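Local coordinates for FAD-dependent oxidoreductase (Actinomadura kijaniata, PDB 4KCF), which probably catalyses the flavin-dependent N-oxygenation of a dTDP-linked amino sugar destined for kijanose, using an acyl-CoA dehydrogenase type of fold, at residues T83-L88 / Y129-G134; R139-R144 / H253-D258; H118-R123 / A154-G159. All coordinates share one frame; numbering follows the deposited sequence.

Interaction 1: residues T83-L88 / Y129-G134. With AKM ([(2R,4S,6R)-4-azanyl-4,6-dimethyl-5,5-bis(oxidanyl)oxan-2-yl] [[(2R,3S,5R)-5-[5-methyl-2,4-bis(oxidanylidene)pyrimidin-1-yl]-3-oxidanyl-oxolan-2-yl]methoxy-oxidanyl-phosphoryl] hydrogen phosphate), chain B.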
loop_
_atom_site.group_PDB
_atom_site.type_symbol
_atom_site.label_atom_id
_atom_site.label_comp_id
_atom_site.label_asym_id
_atom_site.label_seq_id
_atom_site.Cartn_x
_atom_site.Cartn_y
_atom_site.Cartn_z
ATOM N N THR A 83 3.053 9.293 9.597
ATOM C CA THR A 83 2.530 8.256 10.493
ATOM C C THR A 83 3.524 7.757 11.546
ATOM O O THR A 83 3.332 6.708 12.170
ATOM C CB THR A 83 1.967 7.032 9.726
ATOM O OG1 THR A 83 2.997 6.543 8.855
ATOM C CG2 THR A 83 0.712 7.449 8.903
ATOM N N VAL A 84 4.593 8.517 11.784
ATOM C CA VAL A 84 5.458 8.210 12.929
ATOM C C VAL A 84 4.783 8.715 14.205
ATOM O O VAL A 84 4.223 9.808 14.163
ATOM C CB VAL A 84 6.818 8.897 12.756
ATOM C CG1 VAL A 84 7.726 8.581 13.960
ATOM C CG2 VAL A 84 7.469 8.444 11.464
ATOM N N PRO A 85 4.788 7.943 15.308
ATOM C CA PRO A 85 4.226 8.518 16.534
ATOM C C PRO A 85 4.661 9.940 16.857
ATOM O O PRO A 85 5.807 10.336 16.573
ATOM C CB PRO A 85 4.675 7.541 17.617
ATOM C CG PRO A 85 4.566 6.232 16.885
ATOM C CD PRO A 85 5.126 6.518 15.516
ATOM N N ALA A 86 3.716 10.701 17.397
ATOM C CA ALA A 86 4.017 12.056 17.833
ATOM C C ALA A 86 5.206 12.045 18.807
ATOM O O ALA A 86 6.042 12.947 18.737
ATOM C CB ALA A 86 2.779 12.692 18.507
ATOM N N GLU A 87 5.242 11.045 19.688
ATOM C CA GLU A 87 6.265 10.907 20.727
ATOM C C GLU A 87 7.628 10.912 20.080
ATOM O O GLU A 87 8.579 11.208 20.780
ATOM C CB GLU A 87 6.226 9.571 21.481
ATOM C CG GLU A 87 4.976 9.272 22.298
ATOM C CD GLU A 87 3.763 8.861 21.446
ATOM O OE1 GLU A 87 3.023 7.929 21.851
ATOM O OE2 GLU A 87 3.536 9.476 20.375
ATOM N N LEU A 88 7.746 10.572 18.799
ATOM C CA LEU A 88 9.040 10.447 18.155
ATOM C C LEU A 88 9.288 11.529 17.137
ATOM O O LEU A 88 10.190 11.417 16.307
ATOM C CB LEU A 88 9.211 9.090 17.485
ATOM C CG LEU A 88 9.182 7.847 18.368
ATOM C CD1 LEU A 88 9.355 6.614 17.478
ATOM C CD2 LEU A 88 10.265 7.835 19.448
ATOM N N TYR A 129 3.736 -0.079 15.735
ATOM C CA TYR A 129 3.311 -1.226 16.506
ATOM C C TYR A 129 4.507 -1.975 17.070
ATOM O O TYR A 129 4.414 -2.454 18.202
ATOM C CB TYR A 129 2.514 -2.233 15.667
ATOM C CG TYR A 129 1.819 -3.318 16.457
ATOM C CD1 TYR A 129 0.542 -3.080 16.973
ATOM C CD2 TYR A 129 2.406 -4.570 16.679
ATOM C CE1 TYR A 129 -0.129 -4.053 17.664
ATOM C CE2 TYR A 129 1.747 -5.567 17.409
ATOM C CZ TYR A 129 0.481 -5.275 17.889
ATOM O OH TYR A 129 -0.295 -6.155 18.608
ATOM N N GLU A 130 5.531 -2.192 16.238
ATOM C CA GLU A 130 6.770 -2.846 16.663
ATOM C C GLU A 130 7.292 -2.066 17.884
ATOM O O GLU A 130 7.528 -2.650 18.925
ATOM C CB GLU A 130 7.804 -2.905 15.541
ATOM C CG GLU A 130 7.421 -3.738 14.318
ATOM C CD GLU A 130 7.354 -5.239 14.573
ATOM O OE1 GLU A 130 6.891 -6.017 13.711
ATOM O OE2 GLU A 130 7.791 -5.661 15.659
ATOM N N TRP A 131 7.363 -0.745 17.762
ATOM C CA TRP A 131 7.854 0.146 18.800
ATOM C C TRP A 131 7.147 0.016 20.141
ATOM O O TRP A 131 7.819 -0.037 21.167
ATOM C CB TRP A 131 7.836 1.593 18.319
ATOM C CG TRP A 131 8.386 2.604 19.286
ATOM C CD1 TRP A 131 9.678 2.685 19.738
ATOM C CD2 TRP A 131 7.688 3.711 19.880
ATOM N NE1 TRP A 131 9.823 3.759 20.577
ATOM C CE2 TRP A 131 8.621 4.410 20.683
ATOM C CE3 TRP A 131 6.375 4.193 19.798
ATOM C CZ2 TRP A 131 8.283 5.559 21.409
ATOM C CZ3 TRP A 131 6.034 5.329 20.531
ATOM C CH2 TRP A 131 6.989 5.997 21.327
ATOM N N ARG A 132 5.821 -0.059 20.135
ATOM C CA ARG A 132 5.036 -0.151 21.362
ATOM C C ARG A 132 4.941 -1.578 21.896
ATOM O O ARG A 132 4.654 -1.752 23.080
ATOM C CB ARG A 132 3.603 0.369 21.167
ATOM C CG ARG A 132 3.460 1.727 20.470
ATOM C CD ARG A 132 2.057 2.329 20.569
ATOM N NE ARG A 132 1.853 3.439 19.629
ATOM C CZ ARG A 132 2.028 4.737 19.878
ATOM N NH1 ARG A 132 1.798 5.642 18.936
ATOM N NH2 ARG A 132 2.433 5.172 21.065
ATOM N N HIS A 133 5.143 -2.597 21.070
ATOM C CA HIS A 133 4.723 -3.955 21.470
ATOM C C HIS A 133 5.664 -5.116 21.205
ATOM O O HIS A 133 5.398 -6.243 21.602
ATOM C CB HIS A 133 3.366 -4.349 20.854
ATOM C CG HIS A 133 2.243 -3.432 21.231
ATOM N ND1 HIS A 133 1.593 -3.509 22.443
ATOM C CD2 HIS A 133 1.660 -2.413 20.554
ATOM C CE1 HIS A 133 0.680 -2.553 22.510
ATOM N NE2 HIS A 133 0.693 -1.880 21.372
ATOM N N GLY A 134 6.748 -4.879 20.488
ATOM C CA GLY A 134 7.628 -6.004 20.197
ATOM C C GLY A 134 8.689 -6.072 21.285
ATOM O O GLY A 134 8.774 -5.187 22.149
HETATM O O2P AKM B . 2.072 -7.099 6.141
HETATM P P AKM B . 3.120 -7.555 7.161
HETATM O O1P AKM B . 3.286 -9.026 7.410
HETATM O OPP AKM B . 4.557 -7.039 6.701
HETATM P P2 AKM B . 4.972 -5.621 6.086
HETATM O O3P AKM B . 6.479 -5.570 6.306
HETATM O O1 AKM B . 4.738 -5.784 4.514
HETATM C C1 AKM B . 3.692 -5.177 3.776
HETATM C C2 AKM B . 3.523 -5.881 2.419
HETATM C C3 AKM B . 2.695 -5.011 1.473
HETATM C C3M AKM B . 1.265 -5.273 1.957
HETATM N N3 AKM B . 2.818 -5.473 0.083
HETATM C C4 AKM B . 3.153 -3.546 1.428
HETATM O O4A AKM B . 4.236 -3.370 0.498
HETATM O O4B AKM B . 2.100 -2.723 0.896
HETATM C C5 AKM B . 3.938 -2.998 2.622
HETATM C C6 AKM B . 3.774 -1.549 3.062
HETATM O O5 AKM B . 4.150 -3.831 3.759
HETATM O O4P AKM B . 4.187 -4.410 6.565
HETATM O "O5'" AKM B . 2.750 -6.837 8.550
HETATM C "C5'" AKM B . 3.573 -7.159 9.670
HETATM C "C4'" AKM B . 3.562 -5.877 10.484
HETATM C "C3'" AKM B . 4.501 -5.908 11.695
HETATM O "O3'" AKM B . 5.694 -5.228 11.334
HETATM C "C2'" AKM B . 3.790 -5.121 12.783
HETATM C "C1'" AKM B . 2.368 -4.904 12.262
HETATM O "O4'" AKM B . 2.263 -5.675 11.046
HETATM N N11 AKM B . 1.268 -5.276 13.162
HETATM C C21 AKM B . 0.351 -4.362 13.456
HETATM O O21 AKM B . 0.488 -3.099 12.982
HETATM N N31 AKM B . -0.701 -4.610 14.254
HETATM C C41 AKM B . -0.850 -5.855 14.742
HETATM O O41 AKM B . -1.897 -6.179 15.536
HETATM C C51 AKM B . 0.118 -6.915 14.407
HETATM C C5A AKM B . -0.075 -8.304 14.948
HETATM C C61 AKM B . 1.181 -6.548 13.601
#
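Glu87 and Arg132 form a salt bridge between the loop that follows helix 68-76 and the C-terminal part of helix 111-133, in the helical N-terminal region of this acyl-CoA dehydrogenase family member. Arg132 NH2 donates to Glu87 OE1 at 2.9 Å along a nearly straight path (168°). The oxygen lies at the guanidinium edge, in its plane, whereas the nitrogen arrives 40° above the carboxylate plane. Both side chains are exposed, which would probably weaken the pairing. On the same helix, Glu130 OE1 accepts a hydrogen bond from AKM O3' at 2.8 Å, and the ring of Tyr129 lies over the thymine, covering AKM N31 with one face while His133 covers the other; Tyr129 and Glu130 both belong to the dTDP site. Trp131 carries the apolar part. Its CG is anti to the backbone N (chi1 -177°), which sends the indole to the loop, and Glu143 holds NE1. Leu88 CD1 makes a CH-pi contact over the six-membered ring, 4.1 Å from its centroid. Pro85 slides past both neighbours, its CB 3.9 Å from Trp131 CZ3 and its CG 3.5 Å from Arg132 NH1. Beside it, Glu87 CB reaches Trp131 CH2 at 3.7 Å.

Interaction 2: residues R139-R144 / H253-D258; sequences RTLAER and HVLMRD
His253 NE2 and Arg144 NH1 stand 3.3 Å apart, the shortest polar approach between helix segment 139-144 and segment 253-258. The nitrogen of the guanidinium comes to the imidazole at its edge, near the ring plane, and NE2 in turn lies near the guanidinium plane, although the two planes are inclined by 50°. Arg144 gets there by folding its chain at chi2 and chi3. A positive charge so close would probably disfavour protonation of the imidazole.

Next to this polar pair lies Leu141. Its CG is anti to the backbone N (chi1 -169°), and the two methyls then divide the work. CD1 touches the imidazole at His253 CD2, 3.8 Å away, while CD2 rests on the backbone, 3.8 Å from His253 C, and faces Leu255 CG at 4.3 Å. The junction is one between the two kinds of domain of the acyl-CoA dehydrogenase fold: helix 136-151 of the N-terminal helical part lies against strand 254-259 of the middle beta domain, which pairs antiparallel with strand 210-217. Val215 of that second strand also touches Leu141, and Val254 turns away from the helix to Trp178.

Further along the strand, the substrate pocket begins. The guanidinium of Arg257 has Leu255 CB over the centre of one face, 3.9 Å above its plane. Ser213 OG binds Arg257 NE, Arg257 NH2 makes a weak hydrogen bond to the deoxyribose hydroxyl AKM O3', and Arg257 NH1 forms a salt bridge with Glu130 OE1.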
loop_
_atom_site.group_PDB
_atom_site.type_symbol
_atom_site.label_atom_id
_atom_site.label_comp_id
_atom_site.label_asym_id
_atom_site.label_seq_id
_atom_site.Cartn_x
_atom_site.Cartn_y
_atom_site.Cartn_z
ATOM N N ARG A 139 11.834 -3.159 19.172
ATOM C CA ARG A 139 11.581 -1.759 19.556
ATOM C C ARG A 139 12.693 -0.808 19.155
ATOM O O ARG A 139 12.420 0.336 18.794
ATOM C CB ARG A 139 11.342 -1.566 21.053
ATOM C CG ARG A 139 10.127 -2.273 21.625
ATOM C CD ARG A 139 9.784 -1.698 23.014
ATOM N NE ARG A 139 10.836 -1.929 24.007
ATOM C CZ ARG A 139 11.042 -3.097 24.614
ATOM N NH1 ARG A 139 12.025 -3.246 25.492
ATOM N NH2 ARG A 139 10.271 -4.137 24.336
ATOM N N THR A 140 13.926 -1.309 19.211
ATOM C CA THR A 140 15.137 -0.543 18.956
ATOM C C THR A 140 15.340 -0.321 17.463
ATOM O O THR A 140 15.544 0.815 17.027
ATOM C CB THR A 140 16.384 -1.209 19.601
ATOM O OG1 THR A 140 16.211 -1.265 21.022
ATOM C CG2 THR A 140 17.683 -0.448 19.321
ATOM N N LEU A 141 15.286 -1.381 16.669
ATOM C CA LEU A 141 15.205 -1.148 15.232
ATOM C C LEU A 141 14.103 -0.160 14.822
ATOM O O LEU A 141 14.379 0.843 14.146
ATOM C CB LEU A 141 15.048 -2.486 14.533
ATOM C CG LEU A 141 15.192 -2.496 13.011
ATOM C CD1 LEU A 141 16.526 -1.893 12.590
ATOM C CD2 LEU A 141 15.057 -3.950 12.537
ATOM N N ALA A 142 12.867 -0.418 15.253
ATOM C CA ALA A 142 11.695 0.414 14.906
ATOM C C ALA A 142 11.910 1.883 15.203
ATOM O O ALA A 142 11.682 2.759 14.354
ATOM C CB ALA A 142 10.446 -0.070 15.677
ATOM N N GLU A 143 12.359 2.124 16.437
ATOM C CA GLU A 143 12.552 3.490 16.911
ATOM C C GLU A 143 13.582 4.188 16.058
ATOM O O GLU A 143 13.343 5.319 15.623
ATOM C CB GLU A 143 12.905 3.570 18.406
ATOM C CG GLU A 143 13.125 5.011 18.839
ATOM C CD GLU A 143 13.319 5.241 20.346
ATOM O OE1 GLU A 143 13.797 6.344 20.678
ATOM O OE2 GLU A 143 12.977 4.394 21.203
ATOM N N ARG A 144 14.696 3.520 15.772
ATOM C CA ARG A 144 15.693 4.134 14.897
ATOM C C ARG A 144 15.162 4.376 13.476
ATOM O O ARG A 144 15.403 5.415 12.876
ATOM C CB ARG A 144 16.996 3.309 14.863
ATOM C CG ARG A 144 18.063 3.901 13.939
ATOM C CD ARG A 144 19.513 3.706 14.402
ATOM N NE ARG A 144 20.118 2.461 13.928
ATOM C CZ ARG A 144 20.056 1.283 14.550
ATOM N NH1 ARG A 144 20.671 0.227 14.032
ATOM N NH2 ARG A 144 19.397 1.141 15.695
ATOM N N HIS A 253 19.179 -6.216 12.935
ATOM C CA HIS A 253 18.407 -5.632 11.837
ATOM C C HIS A 253 17.400 -6.638 11.271
ATOM O O HIS A 253 16.973 -6.535 10.125
ATOM C CB HIS A 253 19.335 -5.189 10.705
ATOM C CG HIS A 253 20.169 -3.990 11.019
ATOM N ND1 HIS A 253 21.271 -3.643 10.266
ATOM C CD2 HIS A 253 20.078 -3.069 12.006
ATOM C CE1 HIS A 253 21.824 -2.557 10.779
ATOM N NE2 HIS A 253 21.119 -2.186 11.834
ATOM N N VAL A 254 17.034 -7.638 12.066
ATOM C CA VAL A 254 16.164 -8.735 11.643
ATOM C C VAL A 254 14.973 -8.877 12.618
ATOM O O VAL A 254 15.162 -9.102 13.823
ATOM C CB VAL A 254 16.958 -10.057 11.431
ATOM C CG1 VAL A 254 16.057 -11.199 10.961
ATOM C CG2 VAL A 254 18.083 -9.860 10.430
ATOM N N LEU A 255 13.761 -8.700 12.081
ATOM C CA LEU A 255 12.503 -9.020 12.758
ATOM C C LEU A 255 12.044 -10.464 12.524
ATOM O O LEU A 255 11.512 -10.814 11.464
ATOM C CB LEU A 255 11.423 -8.029 12.329
ATOM C CG LEU A 255 11.676 -6.544 12.613
ATOM C CD1 LEU A 255 10.637 -5.683 11.905
ATOM C CD2 LEU A 255 11.674 -6.223 14.094
ATOM N N MET A 256 12.247 -11.326 13.515
ATOM C CA MET A 256 11.887 -12.724 13.339
ATOM C C MET A 256 10.377 -12.880 13.471
ATOM O O MET A 256 9.766 -12.301 14.359
ATOM C CB MET A 256 12.592 -13.591 14.372
ATOM C CG MET A 256 12.813 -15.019 13.925
ATOM S SD MET A 256 14.244 -15.183 12.830
ATOM C CE MET A 256 15.396 -13.930 13.418
ATOM N N ARG A 257 9.774 -13.650 12.571
ATOM C CA ARG A 257 8.335 -13.912 12.616
ATOM C C ARG A 257 8.099 -15.324 13.149
ATOM O O ARG A 257 8.915 -15.803 13.934
ATOM C CB ARG A 257 7.709 -13.712 11.235
ATOM C CG ARG A 257 8.053 -12.386 10.591
ATOM C CD ARG A 257 7.770 -11.221 11.522
ATOM N NE ARG A 257 7.796 -9.993 10.727
ATOM C CZ ARG A 257 7.689 -8.766 11.222
ATOM N NH1 ARG A 257 7.536 -8.606 12.532
ATOM N NH2 ARG A 257 7.719 -7.723 10.398
ATOM N N ASP A 258 7.011 -15.995 12.774
ATOM C CA ASP A 258 6.762 -17.335 13.327
ATOM C C ASP A 258 7.104 -18.448 12.320
ATOM O O ASP A 258 7.396 -18.148 11.150
ATOM C CB ASP A 258 5.398 -17.430 14.048
ATOM C CG ASP A 258 4.259 -16.799 13.264
ATOM O OD1 ASP A 258 3.493 -15.965 13.794
ATOM O OD2 ASP A 258 4.118 -17.131 12.071
#

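Interaction 3: residues H118-R123 / A154-G159; sequences HMQLSR and AVVCSG. With AKM ([(2R,4S,6R)-4-azanyl-4,6-dimethyl-5,5-bis(oxidanyl)oxan-2-yl] [[(2R,3S,5R)-5-[5-methyl-2,4-bis(oxidanylidene)pyrimidin-1-yl]-3-oxidanyl-oxolan-2-yl]methoxy-oxidanyl-phosphoryl] hydrogen phosphate), chain B; FMN (flavin mononucleotide), chain C.
Gln120 and Arg123 both leave the helix with CG anti to the backbone N (chi1 -178° in each), and both then bend at chi2, bringing the amide of Gln120 alongside the backbone of Val155 and Val156 and the chain of Arg123 across Val156. Gln120 OE1 accepts from Val156 N at 2.9 Å in an almost straight bond (175°) in the carbonyl plane, and Gln120 NE2 donates to Ala154 O at 3.1 Å as well as to Met80 O. Trimming Gln120 to alanine would probably leave Val156 N without its acceptor, and Ala154 O and Met80 O without their donor, with a gap beside Met149.

The helix runs nearly square to strand 156-159 (96°), with the axes 7.6 Å apart. Arg123 CG packs on Val156 CG1 at 3.7 Å. A water knits the two segments, donating to Met119 O and Val156 O and accepting from Arg123 NH1. Beyond, Arg123 NH2 grips the diphosphate oxygen AKM O3P at 2.9 Å; the bond from NH1 to the same oxygen is weak.

Ser158 serves both ligands. Its OG shares a hydrogen bond with AKM O4A at 3.0 Å, and its carbonyl receives a weak one from FMN N3. Met119 reaches between them, SD near AKM O4A and CE near FMN O4. O4A is one of two hydroxyls on the hydrated keto carbon; the neighbouring amine, AKM N3, lies 4.9 Å from FMN C4A, the carbon that carries the peroxide in flavin monooxygenases, an arrangement consistent with oxygen transfer to this nitrogen.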
loop_
_atom_site.group_PDB
_atom_site.type_symbol
_atom_site.label_atom_id
_atom_site.label_comp_id
_atom_site.label_asym_id
_atom_site.label_seq_id
_atom_site.Cartn_x
_atom_site.Cartn_y
_atom_site.Cartn_z
ATOM N N HIS A 118 1.978 5.190 0.021
ATOM C CA HIS A 118 1.325 4.272 0.921
ATOM C C HIS A 118 2.389 3.356 1.527
ATOM O O HIS A 118 2.261 3.026 2.718
ATOM C CB HIS A 118 0.206 3.427 0.273
ATOM C CG HIS A 118 -0.044 2.146 1.011
ATOM N ND1 HIS A 118 -1.019 1.971 1.978
ATOM C CD2 HIS A 118 0.598 0.963 0.917
ATOM C CE1 HIS A 118 -0.942 0.748 2.470
ATOM N NE2 HIS A 118 0.036 0.108 1.840
ATOM N N MET A 119 3.390 2.915 0.756
ATOM C CA MET A 119 4.348 1.993 1.404
ATOM C C MET A 119 5.023 2.644 2.640
ATOM O O MET A 119 5.171 2.014 3.694
ATOM C CB MET A 119 5.405 1.455 0.441
ATOM C CG MET A 119 4.956 0.974 -0.956
ATOM S SD MET A 119 3.839 -0.404 -0.712
ATOM C CE MET A 119 3.360 -0.610 -2.447
ATOM N N GLN A 120 5.396 3.907 2.478
ATOM C CA GLN A 120 5.962 4.713 3.575
ATOM C C GLN A 120 4.949 4.939 4.703
ATOM O O GLN A 120 5.327 4.810 5.852
ATOM C CB GLN A 120 6.484 6.060 3.058
ATOM C CG GLN A 120 7.146 6.985 4.137
ATOM C CD GLN A 120 8.618 6.591 4.376
ATOM O OE1 GLN A 120 9.076 5.579 3.865
ATOM N NE2 GLN A 120 9.357 7.390 5.126
ATOM N N LEU A 121 3.698 5.313 4.414
ATOM C CA LEU A 121 2.771 5.612 5.518
ATOM C C LEU A 121 2.346 4.355 6.289
ATOM O O LEU A 121 2.254 4.299 7.522
ATOM C CB LEU A 121 1.584 6.447 5.043
ATOM C CG LEU A 121 1.924 7.813 4.436
ATOM C CD1 LEU A 121 0.673 8.674 4.187
ATOM C CD2 LEU A 121 2.920 8.635 5.277
ATOM N N SER A 122 2.139 3.292 5.531
ATOM C CA SER A 122 1.886 1.986 6.104
ATOM C C SER A 122 3.018 1.656 7.093
ATOM O O SER A 122 2.722 1.197 8.190
ATOM C CB SER A 122 1.843 0.950 4.981
ATOM O OG SER A 122 2.013 -0.373 5.496
ATOM N N ARG A 123 4.279 1.859 6.711
ATOM C CA ARG A 123 5.416 1.442 7.567
ATOM C C ARG A 123 5.469 2.214 8.889
ATOM O O ARG A 123 5.801 1.674 9.948
ATOM C CB ARG A 123 6.742 1.654 6.846
ATOM C CG ARG A 123 7.958 1.195 7.672
ATOM C CD ARG A 123 7.914 -0.330 7.799
ATOM N NE ARG A 123 7.741 -0.912 6.476
ATOM C CZ ARG A 123 7.515 -2.198 6.231
ATOM N NH1 ARG A 123 7.347 -2.605 4.966
ATOM N NH2 ARG A 123 7.441 -3.049 7.243
ATOM N N ALA A 154 15.084 8.338 6.190
ATOM C CA ALA A 154 14.695 6.965 5.884
ATOM C C ALA A 154 13.450 6.914 4.968
ATOM O O ALA A 154 12.445 7.596 5.215
ATOM C CB ALA A 154 14.540 6.119 7.154
ATOM N N VAL A 155 13.577 6.156 3.874
ATOM C CA VAL A 155 12.528 5.926 2.865
ATOM C C VAL A 155 12.476 4.406 2.765
ATOM O O VAL A 155 13.437 3.736 2.310
ATOM C CB VAL A 155 12.797 6.570 1.515
ATOM C CG1 VAL A 155 11.730 6.174 0.520
ATOM C CG2 VAL A 155 12.762 8.095 1.616
ATOM N N VAL A 156 11.357 3.880 3.262
ATOM C CA VAL A 156 11.279 2.454 3.582
ATOM C C VAL A 156 10.397 1.700 2.575
ATOM O O VAL A 156 9.181 1.965 2.474
ATOM C CB VAL A 156 10.795 2.252 5.033
ATOM C CG1 VAL A 156 10.934 0.776 5.468
ATOM C CG2 VAL A 156 11.558 3.221 5.986
ATOM N N CYS A 157 11.019 0.776 1.849
ATOM C CA CYS A 157 10.407 0.018 0.779
ATOM C C CYS A 157 10.073 -1.341 1.367
ATOM O O CYS A 157 10.499 -1.696 2.479
ATOM C CB CYS A 157 11.360 -0.130 -0.395
ATOM S SG CYS A 157 11.460 1.460 -1.233
ATOM N N SER A 158 9.315 -2.105 0.591
ATOM C CA SER A 158 8.802 -3.358 1.124
ATOM C C SER A 158 8.985 -4.393 0.028
ATOM O O SER A 158 8.569 -4.131 -1.111
ATOM C CB SER A 158 7.319 -3.208 1.462
ATOM O OG SER A 158 6.800 -4.522 1.596
ATOM N N GLY A 159 9.591 -5.527 0.378
ATOM C CA GLY A 159 9.940 -6.566 -0.598
ATOM C C GLY A 159 9.362 -7.905 -0.170
ATOM O O GLY A 159 10.001 -8.598 0.641
HETATM O O2P AKM B . 2.072 -7.099 6.141
HETATM P P AKM B . 3.120 -7.555 7.161
HETATM O O1P AKM B . 3.286 -9.026 7.410
HETATM O OPP AKM B . 4.557 -7.039 6.701
HETATM P P2 AKM B . 4.972 -5.621 6.086
HETATM O O3P AKM B . 6.479 -5.570 6.306
HETATM O O1 AKM B . 4.738 -5.784 4.514
HETATM C C1 AKM B . 3.692 -5.177 3.776
HETATM C C2 AKM B . 3.523 -5.881 2.419
HETATM C C3 AKM B . 2.695 -5.011 1.473
HETATM C C3M AKM B . 1.265 -5.273 1.957
HETATM N N3 AKM B . 2.818 -5.473 0.083
HETATM C C4 AKM B . 3.153 -3.546 1.428
HETATM O O4A AKM B . 4.236 -3.370 0.498
HETATM O O4B AKM B . 2.100 -2.723 0.896
HETATM C C5 AKM B . 3.938 -2.998 2.622
HETATM C C6 AKM B . 3.774 -1.549 3.062
HETATM O O5 AKM B . 4.150 -3.831 3.759
HETATM O O4P AKM B . 4.187 -4.410 6.565
HETATM O "O5'" AKM B . 2.750 -6.837 8.550
HETATM C "C5'" AKM B . 3.573 -7.159 9.670
HETATM C "C4'" AKM B . 3.562 -5.877 10.484
HETATM C "C3'" AKM B . 4.501 -5.908 11.695
HETATM O "O3'" AKM B . 5.694 -5.228 11.334
HETATM C "C2'" AKM B . 3.790 -5.121 12.783
HETATM C "C1'" AKM B . 2.368 -4.904 12.262
HETATM O "O4'" AKM B . 2.263 -5.675 11.046
HETATM N N11 AKM B . 1.268 -5.276 13.162
HETATM C C21 AKM B . 0.351 -4.362 13.456
HETATM O O21 AKM B . 0.488 -3.099 12.982
HETATM N N31 AKM B . -0.701 -4.610 14.254
HETATM C C41 AKM B . -0.850 -5.855 14.742
HETATM O O41 AKM B . -1.897 -6.179 15.536
HETATM C C51 AKM B . 0.118 -6.915 14.407
HETATM C C5A AKM B . -0.075 -8.304 14.948
HETATM C C61 AKM B . 1.181 -6.548 13.601
HETATM N N1 FMN C . 4.523 -5.910 -3.170
HETATM C C2 FMN C . 5.359 -5.568 -2.155
HETATM O O2 FMN C . 5.608 -6.479 -1.316
HETATM N N3 FMN C . 5.856 -4.304 -2.060
HETATM C C4 FMN C . 5.555 -3.436 -3.052
HETATM O O4 FMN C . 6.049 -2.168 -2.990
HETATM C C4A FMN C . 4.657 -3.774 -4.094
HETATM N N5 FMN C . 4.297 -2.902 -5.089
HETATM C C5A FMN C . 3.493 -3.329 -6.102
HETATM C C6 FMN C . 3.142 -2.425 -7.107
HETATM C C7 FMN C . 2.295 -2.828 -8.155
HETATM C C7M FMN C . 1.934 -1.858 -9.248
HETATM C C8 FMN C . 1.781 -4.213 -8.203
HETATM C C8M FMN C . 0.862 -4.727 -9.292
HETATM C C9 FMN C . 2.155 -5.061 -7.168
HETATM C C9A FMN C . 2.996 -4.643 -6.118
HETATM N N10 FMN C . 3.361 -5.523 -5.144
HETATM C C10 FMN C . 4.145 -5.063 -4.141
HETATM C "C1'" FMN C . 2.985 -6.949 -5.086
HETATM C "C2'" FMN C . 1.603 -7.602 -5.120
HETATM O "O2'" FMN C . 1.254 -7.222 -3.790
HETATM C "C3'" FMN C . 1.387 -9.105 -5.475
HETATM O "O3'" FMN C . 2.227 -10.032 -4.747
HETATM C "C4'" FMN C . 1.410 -9.674 -6.921
HETATM O "O4'" FMN C . 1.303 -8.861 -8.119
HETATM O O HOH W 1 7.326 0.155 3.584
#

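How the interactions relate
From the N terminus, the loop at 83-88 comes first. It waits while helix 111-133 passes 118-123 and then meets 129-134 near the far end of that helix, closing interaction 1 over forty mostly helical residues. Interaction 3, opened at 118-123, closes only at 154-159, so it crosses interaction 1; a hydrogen bond from Thr83 OG1 to Leu121 O joins the two directly. Interaction 2 opens at 139-144, after interaction 1 has closed, and crosses interaction 3 before closing at 253-258 across more than a hundred residues rich in strand. Interaction 1 thus pins a loop to helix 111-133, whereas interactions 2 and 3 tie helices 136-151 and 111-133 to one sheet, around the bound nucleotide sugar.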